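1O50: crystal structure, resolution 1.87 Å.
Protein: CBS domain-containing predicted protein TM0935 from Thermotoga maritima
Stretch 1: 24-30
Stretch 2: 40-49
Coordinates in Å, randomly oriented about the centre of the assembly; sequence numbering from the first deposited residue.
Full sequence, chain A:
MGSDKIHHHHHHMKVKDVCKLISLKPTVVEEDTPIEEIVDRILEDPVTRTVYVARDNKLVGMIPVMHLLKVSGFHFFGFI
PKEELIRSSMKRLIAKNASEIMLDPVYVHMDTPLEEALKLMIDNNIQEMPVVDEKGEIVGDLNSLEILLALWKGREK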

# COMPACT_ATOMS: atom_id res chain seq x y z
N LEU A 24 9.99 4.77 -11.14
CA LEU A 24 9.69 5.26 -9.81
C LEU A 24 10.77 6.26 -9.41
O LEU A 24 11.94 6.07 -9.73
CB LEU A 24 9.67 4.12 -8.80
CG LEU A 24 8.80 2.90 -9.06
CD1 LEU A 24 8.93 1.88 -7.96
CD2 LEU A 24 7.42 3.36 -9.17
N LYS A 25 10.35 7.32 -8.71
CA LYS A 25 11.27 8.30 -8.09
C LYS A 25 11.10 8.20 -6.60
O LYS A 25 9.99 8.42 -6.12
CB LYS A 25 10.93 9.75 -8.49
CG LYS A 25 10.47 9.97 -9.96
CD LYS A 25 8.91 10.13 -10.11
CE LYS A 25 8.41 11.53 -9.65
NZ LYS A 25 8.31 11.65 -8.15
N PRO A 26 12.16 7.87 -5.86
CA PRO A 26 12.05 7.79 -4.41
C PRO A 26 11.66 9.14 -3.80
O PRO A 26 12.12 10.17 -4.26
CB PRO A 26 13.46 7.38 -3.95
CG PRO A 26 14.20 6.99 -5.16
CD PRO A 26 13.52 7.60 -6.34
N THR A 27 10.79 9.10 -2.82
CA THR A 27 10.41 10.27 -2.04
C THR A 27 11.23 10.34 -0.78
O THR A 27 11.04 9.54 0.12
CB THR A 27 8.95 10.19 -1.64
OG1 THR A 27 8.15 10.31 -2.81
CG2 THR A 27 8.56 11.38 -0.75
N VAL A 28 12.08 11.36 -0.72
CA VAL A 28 13.07 11.51 0.32
C VAL A 28 12.93 12.88 1.05
O VAL A 28 13.01 13.94 0.42
CB VAL A 28 14.51 11.48 -0.28
CG1 VAL A 28 15.51 11.42 0.83
CG2 VAL A 28 14.71 10.29 -1.19
N VAL A 29 12.79 12.80 2.38
CA VAL A 29 12.66 13.93 3.29
C VAL A 29 13.85 13.98 4.26
O VAL A 29 14.68 13.08 4.28
CB VAL A 29 11.32 13.89 4.07
CG1 VAL A 29 10.12 13.92 3.10
CG2 VAL A 29 11.21 12.69 4.92
N GLU A 30 13.93 15.08 4.99
CA GLU A 30 14.91 15.32 6.04
C GLU A 30 14.28 15.02 7.40
O GLU A 30 13.08 14.93 7.50
CB GLU A 30 15.34 16.79 6.02
CG GLU A 30 16.13 17.22 4.78
CD GLU A 30 17.54 16.67 4.72
OE1 GLU A 30 17.86 15.95 3.74
OE2 GLU A 30 18.36 16.96 5.64
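Stretch 2, residues 40-49: DRILEDPVTR

Stretch 2 enters in a helix that begins earlier in the chain and continues as a turn and loop. Its helix runs nearly antiparallel to the strand at 27-29: the angle between the N-to-C directions is 167°, and the axes approach to 9.7 Å. The nearest CA atoms across the two segments are those of Thr27 and Arg41, 7.2 Å apart. The contact is modest, burying 372 Å² summed over both sides.

Asp40, at phi/psi -56/-46, is helical and out of reach of the strand. Arg41 follows with its CA-to-CB bond directed toward stretch 1 and carries the largest covered area of any residue here, 86 Å². Its CB packs against Thr27 CG2 at 3.9 Å, and chi1 to chi3 all lie in m wells, so the side chain is bent, and from CB to CZ it runs roughly across the strand direction. The guanidinium NH1 then donates to Val28 O at 3.1 Å, with an N-H...O angle of 152°; this carbonyl lies at the edge of the group, near its plane, while Thr27 CG2 covers one face. Val29 CG1 approaches NH1 obliquely at 4.1 Å. NH2 extends the attachment through two waters: one, 2.8 Å from Arg41 NH2, also binds Val28 N at 2.9 Å and Pro26 O at 3.2 Å, and another links Arg41 NH2 (3.1 Å) to Thr27 OG1 (2.6 Å).

Ile42 and Leu43 keep helical angles but make no contact within 4.5 Å, and Glu44 OE1 comes no nearer than 4.8 Å, to Lys25 NZ. At Asp45 the backbone departs to -135/72 and a type I turn begins, running to Thr48 and closed by Thr48 N to Asp45 O at 2.9 Å. The CA-to-CB bond of Asp45 points toward stretch 1, and its OD2 meets Lys25 NZ at 3.3 Å, a salt bridge whose hydrogen bond is weak. Water reinforces the pairing: one molecule bridges Lys25 N (3.0 Å) and Asp45 OD2 (2.7 Å).

Pro46 is out of reach, and Val47 CG1 stays 4.7 Å from Leu24 CD2, though its CA-to-CB bond points toward stretch 1. The CA-to-CB bond of Thr48 likewise points toward stretch 1. Thr48 OG1 donates to Asp45 O at 2.5 Å and lies 3.4 Å from Thr27 OG1; a water sits 2.6 Å from Thr48 OG1, 2.9 Å from Thr27 OG1, 2.7 Å from Asp45 OD2 and 2.6 Å from Lys25 O, joining both segments. Arg49 ends the stretch without touching stretch 1, its NH1 donating to Val47 O at 3.0 Å.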

# COMPACT_ATOMS: atom_id res chain seq x y z
N ASP A 40 1.99 16.09 1.95
CA ASP A 40 1.98 16.79 0.66
C ASP A 40 2.80 16.05 -0.41
O ASP A 40 2.37 15.93 -1.55
CB ASP A 40 2.54 18.21 0.78
CG ASP A 40 1.72 19.12 1.70
OD1 ASP A 40 0.47 19.01 1.78
OD2 ASP A 40 2.31 20.05 2.32
N ARG A 41 4.01 15.60 -0.07
CA ARG A 41 4.86 14.77 -0.96
C ARG A 41 4.19 13.49 -1.41
O ARG A 41 4.30 13.10 -2.55
CB ARG A 41 6.18 14.41 -0.28
CG ARG A 41 7.13 15.61 0.05
CD ARG A 41 7.69 16.33 -1.12
NE ARG A 41 8.50 15.48 -2.02
CZ ARG A 41 9.78 15.09 -1.84
NH1 ARG A 41 10.48 15.41 -0.74
NH2 ARG A 41 10.38 14.35 -2.78
N ILE A 42 3.48 12.80 -0.52
CA ILE A 42 2.79 11.58 -0.92
C ILE A 42 1.65 11.91 -1.88
O ILE A 42 1.47 11.20 -2.88
CB ILE A 42 2.25 10.81 0.30
CG1 ILE A 42 3.41 10.32 1.20
CG2 ILE A 42 1.44 9.61 -0.18
CD1 ILE A 42 3.00 9.90 2.58
N LEU A 43 0.87 12.96 -1.59
CA LEU A 43 -0.26 13.35 -2.45
C LEU A 43 0.17 13.80 -3.86
O LEU A 43 -0.62 13.71 -4.85
CB LEU A 43 -1.10 14.45 -1.78
CG LEU A 43 -1.79 14.00 -0.47
CD1 LEU A 43 -2.34 15.23 0.35
CD2 LEU A 43 -2.94 13.01 -0.77
N GLU A 44 1.39 14.33 -3.99
CA GLU A 44 1.91 14.75 -5.31
C GLU A 44 2.34 13.54 -6.18
O GLU A 44 2.33 13.62 -7.37
CB GLU A 44 3.07 15.75 -5.18
CG GLU A 44 3.30 16.57 -6.45
CD GLU A 44 4.36 15.98 -7.41
OE1 GLU A 44 5.10 15.03 -6.98
OE2 GLU A 44 4.47 16.49 -8.57
N ASP A 45 2.74 12.45 -5.54
CA ASP A 45 3.17 11.23 -6.20
C ASP A 45 2.50 10.04 -5.49
O ASP A 45 3.15 9.33 -4.72
CB ASP A 45 4.70 11.11 -6.09
CG ASP A 45 5.26 10.04 -7.03
OD1 ASP A 45 4.62 9.74 -8.07
OD2 ASP A 45 6.33 9.43 -6.78
N PRO A 46 1.18 9.89 -5.70
CA PRO A 46 0.37 8.97 -4.90
C PRO A 46 0.64 7.45 -5.04
O PRO A 46 0.07 6.69 -4.27
CB PRO A 46 -1.08 9.36 -5.28
CG PRO A 46 -1.00 10.08 -6.53
CD PRO A 46 0.34 10.70 -6.59
N VAL A 47 1.50 7.06 -5.96
CA VAL A 47 2.02 5.70 -6.07
C VAL A 47 2.94 5.40 -4.89
O VAL A 47 3.21 4.22 -4.57
CB VAL A 47 2.77 5.53 -7.48
CG1 VAL A 47 4.11 6.22 -7.54
CG2 VAL A 47 2.89 4.09 -7.89
N THR A 48 3.38 6.46 -4.21
CA THR A 48 4.39 6.37 -3.20
C THR A 48 3.84 5.54 -2.08
O THR A 48 2.73 5.77 -1.65
CB THR A 48 4.71 7.75 -2.68
OG1 THR A 48 5.34 8.56 -3.68
CG2 THR A 48 5.73 7.73 -1.59
N ARG A 49 4.62 4.58 -1.61
CA ARG A 49 4.15 3.67 -0.56
C ARG A 49 5.05 3.70 0.66
O ARG A 49 4.63 3.29 1.77
CB ARG A 49 3.94 2.24 -1.12
CG ARG A 49 2.62 2.10 -1.91
CD ARG A 49 2.70 0.96 -2.88
NE ARG A 49 1.41 0.53 -3.41
CZ ARG A 49 0.84 0.97 -4.50
NH1 ARG A 49 1.36 1.97 -5.20
NH2 ARG A 49 -0.30 0.40 -4.89
O HOH W 1 7.41 7.23 -7.92
O HOH W 2 7.70 8.22 -4.83
O HOH W 3 12.82 12.97 -2.97
O HOH W 4 8.31 12.52 -4.21